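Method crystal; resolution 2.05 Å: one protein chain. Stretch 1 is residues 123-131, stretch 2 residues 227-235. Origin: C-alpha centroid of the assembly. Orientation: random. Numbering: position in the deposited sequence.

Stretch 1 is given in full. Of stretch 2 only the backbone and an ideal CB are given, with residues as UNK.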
ATOM      1  N   ASN A 123     -17.578  11.021   4.424  1.00 35.32           N
ATOM      2  CA  ASN A 123     -17.797   9.793   5.167  1.00 35.34           C
ATOM      3  C   ASN A 123     -16.897   8.609   4.843  1.00 33.61           C
ATOM      4  O   ASN A 123     -16.748   7.716   5.668  1.00 33.45           O
ATOM      5  CB  ASN A 123     -19.273   9.401   5.029  1.00 37.14           C
ATOM      6  CG  ASN A 123     -20.198  10.461   5.620  1.00 41.76           C
ATOM      7  OD1 ASN A 123     -19.787  11.223   6.502  1.00 48.23           O
ATOM      8  ND2 ASN A 123     -21.433  10.524   5.139  1.00 47.19           N
ATOM      9  N   THR A 124     -16.304   8.581   3.662  1.00 31.31           N
ATOM     10  CA  THR A 124     -15.423   7.467   3.322  1.00 31.11           C
ATOM     11  C   THR A 124     -14.168   7.431   4.208  1.00 30.89           C
ATOM     12  O   THR A 124     -13.531   8.457   4.453  1.00 29.95           O
ATOM     13  CB  THR A 124     -14.997   7.495   1.851  1.00 29.33           C
ATOM     14  OG1 THR A 124     -16.134   7.233   1.031  1.00 30.65           O
ATOM     15  CG2 THR A 124     -13.940   6.439   1.559  1.00 27.47           C
ATOM     16  N   LYS A 125     -13.852   6.232   4.686  1.00 31.21           N
ATOM     17  CA  LYS A 125     -12.664   5.974   5.504  1.00 32.38           C
ATOM     18  C   LYS A 125     -11.562   5.414   4.657  1.00 30.00           C
ATOM     19  O   LYS A 125     -11.774   4.422   3.956  1.00 30.18           O
ATOM     20  CB  LYS A 125     -12.948   4.908   6.554  1.00 34.32           C
ATOM     21  CG  LYS A 125     -13.477   5.372   7.865  1.00 40.99           C
ATOM     22  CD  LYS A 125     -14.795   6.058   7.796  1.00 48.03           C
ATOM     23  CE  LYS A 125     -15.458   5.978   9.181  1.00 52.13           C
ATOM     24  NZ  LYS A 125     -14.450   6.229  10.277  1.00 55.16           N
ATOM     25  N   ILE A 126     -10.387   6.024   4.727  1.00 27.61           N
ATOM     26  CA  ILE A 126      -9.250   5.534   4.003  1.00 27.89           C
ATOM     27  C   ILE A 126      -8.393   4.689   4.974  1.00 27.33           C
ATOM     28  O   ILE A 126      -8.013   5.158   6.043  1.00 28.54           O
ATOM     29  CB  ILE A 126      -8.411   6.680   3.436  1.00 27.37           C
ATOM     30  CG1 ILE A 126      -9.276   7.613   2.583  1.00 28.78           C
ATOM     31  CG2 ILE A 126      -7.236   6.138   2.616  1.00 28.48           C
ATOM     32  CD1 ILE A 126      -8.578   8.874   2.204  1.00 26.46           C
ATOM     33  N   ALA A 127      -8.126   3.445   4.604  1.00 24.19           N
ATOM     34  CA  ALA A 127      -7.291   2.589   5.406  1.00 23.79           C
ATOM     35  C   ALA A 127      -5.912   2.678   4.821  1.00 22.98           C
ATOM     36  O   ALA A 127      -5.731   2.721   3.584  1.00 25.07           O
ATOM     37  CB  ALA A 127      -7.792   1.146   5.396  1.00 23.66           C
ATOM     38  N   ILE A 128      -4.932   2.773   5.692  1.00 22.92           N
ATOM     39  CA  ILE A 128      -3.532   2.826   5.264  1.00 22.06           C
ATOM     40  C   ILE A 128      -2.842   1.675   5.955  1.00 22.05           C
ATOM     41  O   ILE A 128      -2.885   1.557   7.171  1.00 23.92           O
ATOM     42  CB  ILE A 128      -2.856   4.178   5.630  1.00 22.38           C
ATOM     43  CG1 ILE A 128      -3.665   5.351   5.048  1.00 23.64           C
ATOM     44  CG2 ILE A 128      -1.404   4.235   5.097  1.00 22.83           C
ATOM     45  CD1 ILE A 128      -3.206   6.718   5.547  1.00 25.75           C
ATOM     46  N   ILE A 129      -2.214   0.813   5.172  1.00 22.80           N
ATOM     47  CA  ILE A 129      -1.485  -0.315   5.705  1.00 23.76           C
ATOM     48  C   ILE A 129      -0.013   0.079   5.603  1.00 24.24           C
ATOM     49  O   ILE A 129       0.520   0.170   4.519  1.00 25.15           O
ATOM     50  CB  ILE A 129      -1.825  -1.585   4.926  1.00 23.60           C
ATOM     51  CG1 ILE A 129      -3.330  -1.846   5.054  1.00 23.67           C
ATOM     52  CG2 ILE A 129      -0.997  -2.765   5.433  1.00 21.22           C
ATOM     53  CD1 ILE A 129      -3.831  -2.991   4.225  1.00 24.97           C
ATOM     54  N   ASP A 130       0.631   0.353   6.734  1.00 25.79           N
ATOM     55  CA  ASP A 130       2.004   0.852   6.683  1.00 27.92           C
ATOM     56  C   ASP A 130       2.726   0.684   8.034  1.00 28.04           C
ATOM     57  O   ASP A 130       2.370  -0.210   8.839  1.00 27.01           O
ATOM     58  CB  ASP A 130       1.968   2.324   6.220  1.00 27.70           C
ATOM     59  CG  ASP A 130       3.148   2.691   5.325  1.00 32.53           C
ATOM     60  OD1 ASP A 130       4.315   2.708   5.796  1.00 31.74           O
ATOM     61  OD2 ASP A 130       2.892   2.978   4.138  1.00 37.02           O
ATOM     62  N   THR A 131       3.704   1.544   8.307  1.00 26.53           N
ATOM     63  CA  THR A 131       4.534   1.386   9.498  1.00 27.26           C
ATOM     64  C   THR A 131       3.918   1.910  10.803  1.00 27.82           C
ATOM     65  O   THR A 131       4.452   1.665  11.874  1.00 29.58           O
ATOM     66  CB  THR A 131       5.957   2.008   9.289  1.00 27.42           C
ATOM     67  OG1 THR A 131       5.875   3.421   9.192  1.00 25.78           O
ATOM     68  CG2 THR A 131       6.626   1.472   8.008  1.00 28.06           C
ATOM     69  N   UNK A 227     -14.907  -1.583   7.344  1.00 32.44           N
ATOM     70  CA  UNK A 227     -15.693  -0.703   6.488  1.00 31.71           C
ATOM     71  C   UNK A 227     -14.937   0.405   5.777  1.00 31.18           C
ATOM     72  O   UNK A 227     -15.548   1.363   5.310  1.00 30.89           O
ATOM     73  CB  UNK A 227     -16.799  -0.063   7.329  1.00 31.71           C
ATOM     74  N   UNK A 228     -13.615   0.280   5.696  1.00 29.04           N
ATOM     75  CA  UNK A 228     -12.792   1.237   4.955  1.00 28.85           C
ATOM     76  C   UNK A 228     -12.933   0.909   3.493  1.00 28.23           C
ATOM     77  O   UNK A 228     -12.443  -0.121   3.043  1.00 29.59           O
ATOM     78  CB  UNK A 228     -11.327   1.197   5.393  1.00 28.85           C
ATOM     79  N   UNK A 229     -13.575   1.770   2.731  1.00 28.14           N
ATOM     80  CA  UNK A 229     -13.784   1.473   1.321  1.00 27.95           C
ATOM     81  C   UNK A 229     -12.580   1.711   0.433  1.00 25.94           C
ATOM     82  O   UNK A 229     -12.581   1.269  -0.705  1.00 26.38           O
ATOM     83  CB  UNK A 229     -14.954   2.309   0.798  1.00 27.95           C
ATOM     84  N   UNK A 230     -11.575   2.422   0.926  1.00 25.31           N
ATOM     85  CA  UNK A 230     -10.323   2.606   0.176  1.00 23.88           C
ATOM     86  C   UNK A 230      -9.184   2.101   1.062  1.00 23.93           C
ATOM     87  O   UNK A 230      -9.060   2.509   2.201  1.00 27.31           O
ATOM     88  CB  UNK A 230     -10.111   4.068  -0.222  1.00 23.88           C
ATOM     89  N   UNK A 231      -8.351   1.220   0.523  1.00 23.99           N
ATOM     90  CA  UNK A 231      -7.258   0.608   1.255  1.00 22.98           C
ATOM     91  C   UNK A 231      -5.971   0.900   0.505  1.00 23.79           C
ATOM     92  O   UNK A 231      -5.806   0.451  -0.638  1.00 24.28           O
ATOM     93  CB  UNK A 231      -7.472  -0.897   1.428  1.00 22.98           C
ATOM     94  N   UNK A 232      -5.069   1.638   1.152  1.00 23.08           N
ATOM     95  CA  UNK A 232      -3.796   2.066   0.548  1.00 23.67           C
ATOM     96  C   UNK A 232      -2.648   1.170   0.980  1.00 25.38           C
ATOM     97  O   UNK A 232      -2.369   1.048   2.171  1.00 24.59           O
ATOM     98  CB  UNK A 232      -3.486   3.517   0.922  1.00 23.67           C
ATOM     99  N   UNK A 233      -1.992   0.542   0.013  1.00 28.78           N
ATOM    100  CA  UNK A 233      -0.842  -0.332   0.288  1.00 32.51           C
ATOM    101  C   UNK A 233       0.373   0.237  -0.432  1.00 35.50           C
ATOM    102  O   UNK A 233       0.491   0.177  -1.662  1.00 34.66           O
ATOM    103  CB  UNK A 233      -1.113  -1.771  -0.154  1.00 32.51           C
ATOM    104  N   UNK A 234       1.268   0.834   0.340  1.00 40.43           N
ATOM    105  CA  UNK A 234       2.473   1.412  -0.211  1.00 43.12           C
ATOM    106  C   UNK A 234       3.618   0.371  -0.238  1.00 45.65           C
ATOM    107  O   UNK A 234       4.613   0.561  -0.936  1.00 49.14           O
ATOM    108  CB  UNK A 234       2.879   2.643   0.602  1.00 43.12           C
ATOM    109  N   UNK A 235       3.448  -0.752   0.461  1.00 47.50           N
ATOM    110  CA  UNK A 235       4.479  -1.806   0.498  1.00 48.47           C
ATOM    111  C   UNK A 235       4.417  -2.738  -0.702  1.00 48.49           C
ATOM    112  O   UNK A 235       3.347  -3.201  -1.115  1.00 48.68           O
ATOM    113  CB  UNK A 235       4.339  -2.629   1.780  1.00 48.47           C
TER

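Two strands run side by side in parallel, their axes 4.6 Å apart at closest approach, and the pairing sets which positions of the second strand meet the first.

Position 227 has a positive phi of 83° and an ideal CB with nothing of stretch 1 within 5.5 Å. The backbone alone favours glycine, though asparagine could also adopt it. It is Gly227, the first residue to leave a preceding helix, in a Schellman motif; its O takes a hydrogen bond from a water that also accepts from Lys125 N.

At 228 the ideal CB lies 3.5 Å from Ala127 CB and 3.6 Å from Lys125 O. The small alanine leaves room beside it, so a compact side chain, polar or apolar, would suit. Asn228 is deposited, with chi1 in m; its OD1 comes to 3.1 Å from Lys125 CB, while its CB keeps the 3.5 Å packing against Ala127 CB.

Position 229 points sideways, its ideal CB 4.3 Å from Thr124 CG2. Many residues would fit, and a longer polar one could reach toward the threonine hydroxyl. Gln229 does so through water: one molecule donates to its OE1 at 2.5 Å and to Thr124 OG1 at 2.8 Å. The water bound to Lys125 N also accepts from Gln229 N, at 3.0 Å, so one water ties the backbones of both stretches together.

At 230 the CB joins the face carrying Ile126 and Ile128, 4.5 Å from Ile126 CG2 and 4.8 Å from Thr124 CG2. Methyl groups dominate the view, and valine, isoleucine or leucine would answer them. Val230, in t, sets CG1 4.4 Å from Ile126 CG2 and CG2 4.2 Å from Thr124 CG2. Its O accepts a nearly straight hydrogen bond from Ala127 N (2.7 Å).

Position 231 turns to the other face, between Ala127 and Ile129. Beside so small a neighbour as alanine, a branched aliphatic can spread. Ile231 places CG1 4.2 Å from Ala127 CB and CG2 3.5 Å from Ile129 CD1, the tightest of the apolar side-chain contacts between the strands.

The CB of 232 returns to the face of Ile126 and Ile128, 3.6 Å from Ala127 O. An aliphatic or a modest polar group would be tolerated. Asn232 occupies it, in t, and its backbone does the clearest work: N donates to Ala127 O at 2.7 Å, and O accepts from Ile129 N at 3.0 Å.

At 233 the nearest visible neighbour is Ile129 CB, 5.1 Å from the ideal CB, which asks for a reaching aliphatic. Ile233 brings CG1 to 4.2 Å from Ile129 CD1.

Position 234 points toward Asp130, its ideal CB 3.6 Å from OD2; a small or polar residue fits and an acid would be repelled. It is Ser234. The strands have parted here, and a water accepts from Ser234 N at 2.9 Å while lying 2.8 Å from both Ile129 O and Asp130 OD2.

Position 235 faces sideways, leaving the choice open; Val235 makes no close contact.

Stretch 2 227-235: GNQVINISV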
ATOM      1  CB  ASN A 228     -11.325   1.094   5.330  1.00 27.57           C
ATOM      2  CG  ASN A 228     -11.065   1.413   6.760  1.00 29.22           C
ATOM      3  OD1 ASN A 228     -11.069   2.574   7.156  1.00 30.73           O
ATOM      4  ND2 ASN A 228     -10.792   0.385   7.552  1.00 26.64           N
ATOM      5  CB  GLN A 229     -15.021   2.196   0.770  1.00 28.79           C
ATOM      6  CG  GLN A 229     -16.329   1.526   1.174  1.00 32.47           C
ATOM      7  CD  GLN A 229     -17.477   1.960   0.295  1.00 33.58           C
ATOM      8  OE1 GLN A 229     -17.889   3.111   0.326  1.00 35.73           O
ATOM      9  NE2 GLN A 229     -17.987   1.037  -0.509  1.00 35.12           N
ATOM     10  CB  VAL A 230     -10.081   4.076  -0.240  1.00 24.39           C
ATOM     11  CG1 VAL A 230      -8.732   4.224  -0.994  1.00 22.75           C
ATOM     12  CG2 VAL A 230     -11.247   4.598  -1.083  1.00 21.37           C
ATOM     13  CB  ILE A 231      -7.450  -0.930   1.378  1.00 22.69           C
ATOM     14  CG1 ILE A 231      -8.778  -1.262   2.061  1.00 21.54           C
ATOM     15  CG2 ILE A 231      -6.269  -1.536   2.153  1.00 23.14           C
ATOM     16  CD1 ILE A 231      -9.130  -2.788   2.125  1.00 20.55           C
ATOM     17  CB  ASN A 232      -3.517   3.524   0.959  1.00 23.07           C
ATOM     18  CG  ASN A 232      -2.326   4.123   0.264  1.00 24.06           C
ATOM     19  OD1 ASN A 232      -2.468   4.772  -0.780  1.00 28.10           O
ATOM     20  ND2 ASN A 232      -1.136   3.882   0.802  1.00 24.64           N
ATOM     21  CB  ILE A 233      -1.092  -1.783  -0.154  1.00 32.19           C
ATOM     22  CG1 ILE A 233      -2.451  -2.268   0.336  1.00 34.65           C
ATOM     23  CG2 ILE A 233      -0.015  -2.700   0.394  1.00 33.74           C
ATOM     24  CD1 ILE A 233      -2.794  -3.669  -0.144  1.00 33.34           C
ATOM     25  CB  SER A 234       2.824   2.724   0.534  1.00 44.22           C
ATOM     26  OG  SER A 234       1.892   3.795   0.196  1.00 41.27           O
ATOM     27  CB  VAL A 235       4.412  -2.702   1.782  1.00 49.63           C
ATOM     28  CG1 VAL A 235       3.118  -3.509   1.830  1.00 50.30           C
ATOM     29  CG2 VAL A 235       5.604  -3.653   1.837  1.00 50.56           C
TER
HETATM   30  O   HOH W   1     -17.374   4.943   1.947  1.00 31.88           O
HETATM   31  O   HOH W   2     -15.367   3.806   3.938  1.00 19.39           O
HETATM   32  O   HOH W   3       0.574   2.354   2.714  1.00 23.68           O
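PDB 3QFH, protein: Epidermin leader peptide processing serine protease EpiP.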